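Local structure of fumarylacetoacetate hydrolase (Burkholderia xenovorans, 5TI1) at residues 344-349 with 376-381. The protein probably hydrolyses fumarylacetoacetate to fumarate and acetoacetate, the last step of phenylalanine and tyrosine breakdown, with a bound divalent metal ion. Sequence-based numbering, arbitrary orientation.
Sequences TNFKHM and GTISGP
Ile378 makes the largest single contribution to the contact between residues 344-349, where a strand ends and turns into a 3-10 segment, and the irregular loop 376-381. From CB, which has Met349 SD at 4.1 Å, its side chain divides in two. CG2, anti to the backbone N, runs up to the carbonyl of Asn345, 3.4 Å from Asn345 O, and also approaches Thr344 CG2. CG1, beside the backbone N (chi1 -56°), lies 3.8 Å from Met349 SD; the two side chains cross at about a right angle. CD1, at the end of the extended branch, meets Phe346 CD1 at 3.7 Å, near the ring plane and hence at its edge. Met349 is bent at chi2 and chi3, which carries its methyl CE back to the loop, 3.4 Å from Gly376 O.

At the other end, Pro381 CD sits over one face of the His348 ring, a CH-pi contact 3.8 Å from the centroid and 21° off the normal; Lys347 CG lies over the opposite face. Thr344 OG1 lies in plane at the edge of this ring and packs closely on the backbone N and CA of Gly380, which has no side chain to intervene. No hydrogen bond joins the two segments. Within 344-349 an Asx turn follows the strand: Lys347 N donates a 2.7 Å bond to a lone pair of Asn345 OD1.

Strand 321-331 pairs with the Thr344-Phe346 backbone, and Ile378 bonds through its backbone to Leu227 of strand 223-233. Thr377, a predicted substrate-binding residue, turns its CB away from 344-349; its side chain touches Glu226, a magnesium ligand, and His160, the predicted proton acceptor on helix 158-168. The contact thus joins the end of strand 339-345 to the loop after strand 372-374, which probably lines the active site through Thr377.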
loop_
_atom_site.group_PDB
_atom_site.type_symbol
_atom_site.label_atom_id
_atom_site.label_comp_id
_atom_site.label_asym_id
_atom_site.label_seq_id
_atom_site.Cartn_x
_atom_site.Cartn_y
_atom_site.Cartn_z
ATOM N N THR B 344 -13.734 6.210 24.967
ATOM C CA THR B 344 -13.543 7.539 24.386
ATOM C C THR B 344 -14.581 7.753 23.285
ATOM O O THR B 344 -15.608 7.068 23.241
ATOM C CB THR B 344 -12.097 7.709 23.885
ATOM O OG1 THR B 344 -11.888 9.071 23.490
ATOM C CG2 THR B 344 -11.826 6.805 22.696
ATOM N N ASN B 345 -14.320 8.722 22.402
ATOM C CA ASN B 345 -15.252 9.088 21.346
ATOM C C ASN B 345 -14.475 9.598 20.141
ATOM O O ASN B 345 -13.501 10.339 20.290
ATOM C CB ASN B 345 -16.249 10.166 21.816
ATOM C CG ASN B 345 -17.482 10.248 20.925
ATOM O OD1 ASN B 345 -17.395 10.618 19.750
ATOM N ND2 ASN B 345 -18.637 9.881 21.479
ATOM N N PHE B 346 -14.919 9.195 18.950
ATOM C CA PHE B 346 -14.320 9.668 17.707
ATOM C C PHE B 346 -14.495 11.180 17.515
ATOM O O PHE B 346 -13.710 11.803 16.793
ATOM C CB PHE B 346 -14.938 8.871 16.552
ATOM C CG PHE B 346 -14.397 9.216 15.188
ATOM C CD1 PHE B 346 -13.073 8.978 14.866
ATOM C CD2 PHE B 346 -15.237 9.733 14.209
ATOM C CE1 PHE B 346 -12.585 9.273 13.584
ATOM C CE2 PHE B 346 -14.758 10.029 12.933
ATOM C CZ PHE B 346 -13.434 9.794 12.618
ATOM N N LYS B 347 -15.471 11.798 18.183
ATOM C CA LYS B 347 -15.724 13.221 17.968
ATOM C C LYS B 347 -14.572 14.114 18.412
ATOM O O LYS B 347 -14.556 15.288 18.034
ATOM C CB LYS B 347 -17.002 13.654 18.692
ATOM C CG LYS B 347 -16.889 13.732 20.200
ATOM C CD LYS B 347 -18.261 13.944 20.814
ATOM C CE LYS B 347 -18.205 13.957 22.336
ATOM N NZ LYS B 347 -19.460 14.498 22.917
ATOM N N HIS B 348 -13.598 13.596 19.170
ATOM C CA HIS B 348 -12.512 14.427 19.687
ATOM C C HIS B 348 -11.382 14.664 18.690
ATOM O O HIS B 348 -10.478 15.457 18.984
ATOM C CB HIS B 348 -11.932 13.800 20.950
ATOM C CG HIS B 348 -12.933 13.646 22.046
ATOM N ND1 HIS B 348 -13.724 14.690 22.472
ATOM C CD2 HIS B 348 -13.282 12.575 22.798
ATOM C CE1 HIS B 348 -14.513 14.273 23.445
ATOM N NE2 HIS B 348 -14.265 12.992 23.662
ATOM N N MET B 349 -11.393 14.000 17.542
ATOM C CA MET B 349 -10.295 14.156 16.591
ATOM C C MET B 349 -10.180 15.598 16.089
ATOM O O MET B 349 -11.180 16.262 15.796
ATOM C CB MET B 349 -10.483 13.192 15.424
ATOM C CG MET B 349 -10.432 11.724 15.840
ATOM S SD MET B 349 -8.948 11.256 16.781
ATOM C CE MET B 349 -7.976 10.478 15.481
ATOM N N GLY B 376 -5.791 7.454 12.931
ATOM C CA GLY B 376 -4.844 7.667 14.003
ATOM C C GLY B 376 -5.471 7.346 15.350
ATOM O O GLY B 376 -6.689 7.349 15.512
ATOM N N THR B 377 -4.609 7.036 16.322
ATOM C CA THR B 377 -5.052 6.677 17.673
ATOM C C THR B 377 -5.998 7.721 18.244
ATOM O O THR B 377 -5.652 8.897 18.336
ATOM C CB THR B 377 -3.859 6.522 18.617
ATOM O OG1 THR B 377 -2.951 5.550 18.100
ATOM C CG2 THR B 377 -4.340 6.075 19.999
ATOM N N ILE B 378 -7.183 7.284 18.650
ATOM C CA ILE B 378 -8.217 8.176 19.162
ATOM C C ILE B 378 -8.077 8.261 20.679
ATOM O O ILE B 378 -8.316 7.284 21.396
ATOM C CB ILE B 378 -9.612 7.688 18.760
ATOM C CG1 ILE B 378 -9.689 7.542 17.238
ATOM C CG2 ILE B 378 -10.678 8.645 19.290
ATOM C CD1 ILE B 378 -10.845 6.704 16.755
ATOM N N SER B 379 -7.684 9.428 21.175
ATOM C CA SER B 379 -7.530 9.653 22.605
ATOM C C SER B 379 -8.368 10.846 23.031
ATOM O O SER B 379 -8.401 11.877 22.342
ATOM C CB SER B 379 -6.065 9.872 22.981
ATOM O OG SER B 379 -5.362 8.643 22.922
ATOM N N GLY B 380 -9.047 10.695 24.165
ATOM C CA GLY B 380 -9.977 11.692 24.631
ATOM C C GLY B 380 -9.398 12.596 25.698
ATOM O O GLY B 380 -8.185 12.640 25.926
ATOM N N PRO B 381 -10.271 13.347 26.372
ATOM C CA PRO B 381 -9.802 14.319 27.367
ATOM C C PRO B 381 -9.334 13.689 28.670
ATOM O O PRO B 381 -8.376 14.171 29.280
ATOM C CB PRO B 381 -11.035 15.207 27.596
ATOM C CG PRO B 381 -11.939 14.947 26.421
ATOM C CD PRO B 381 -11.701 13.517 26.068
#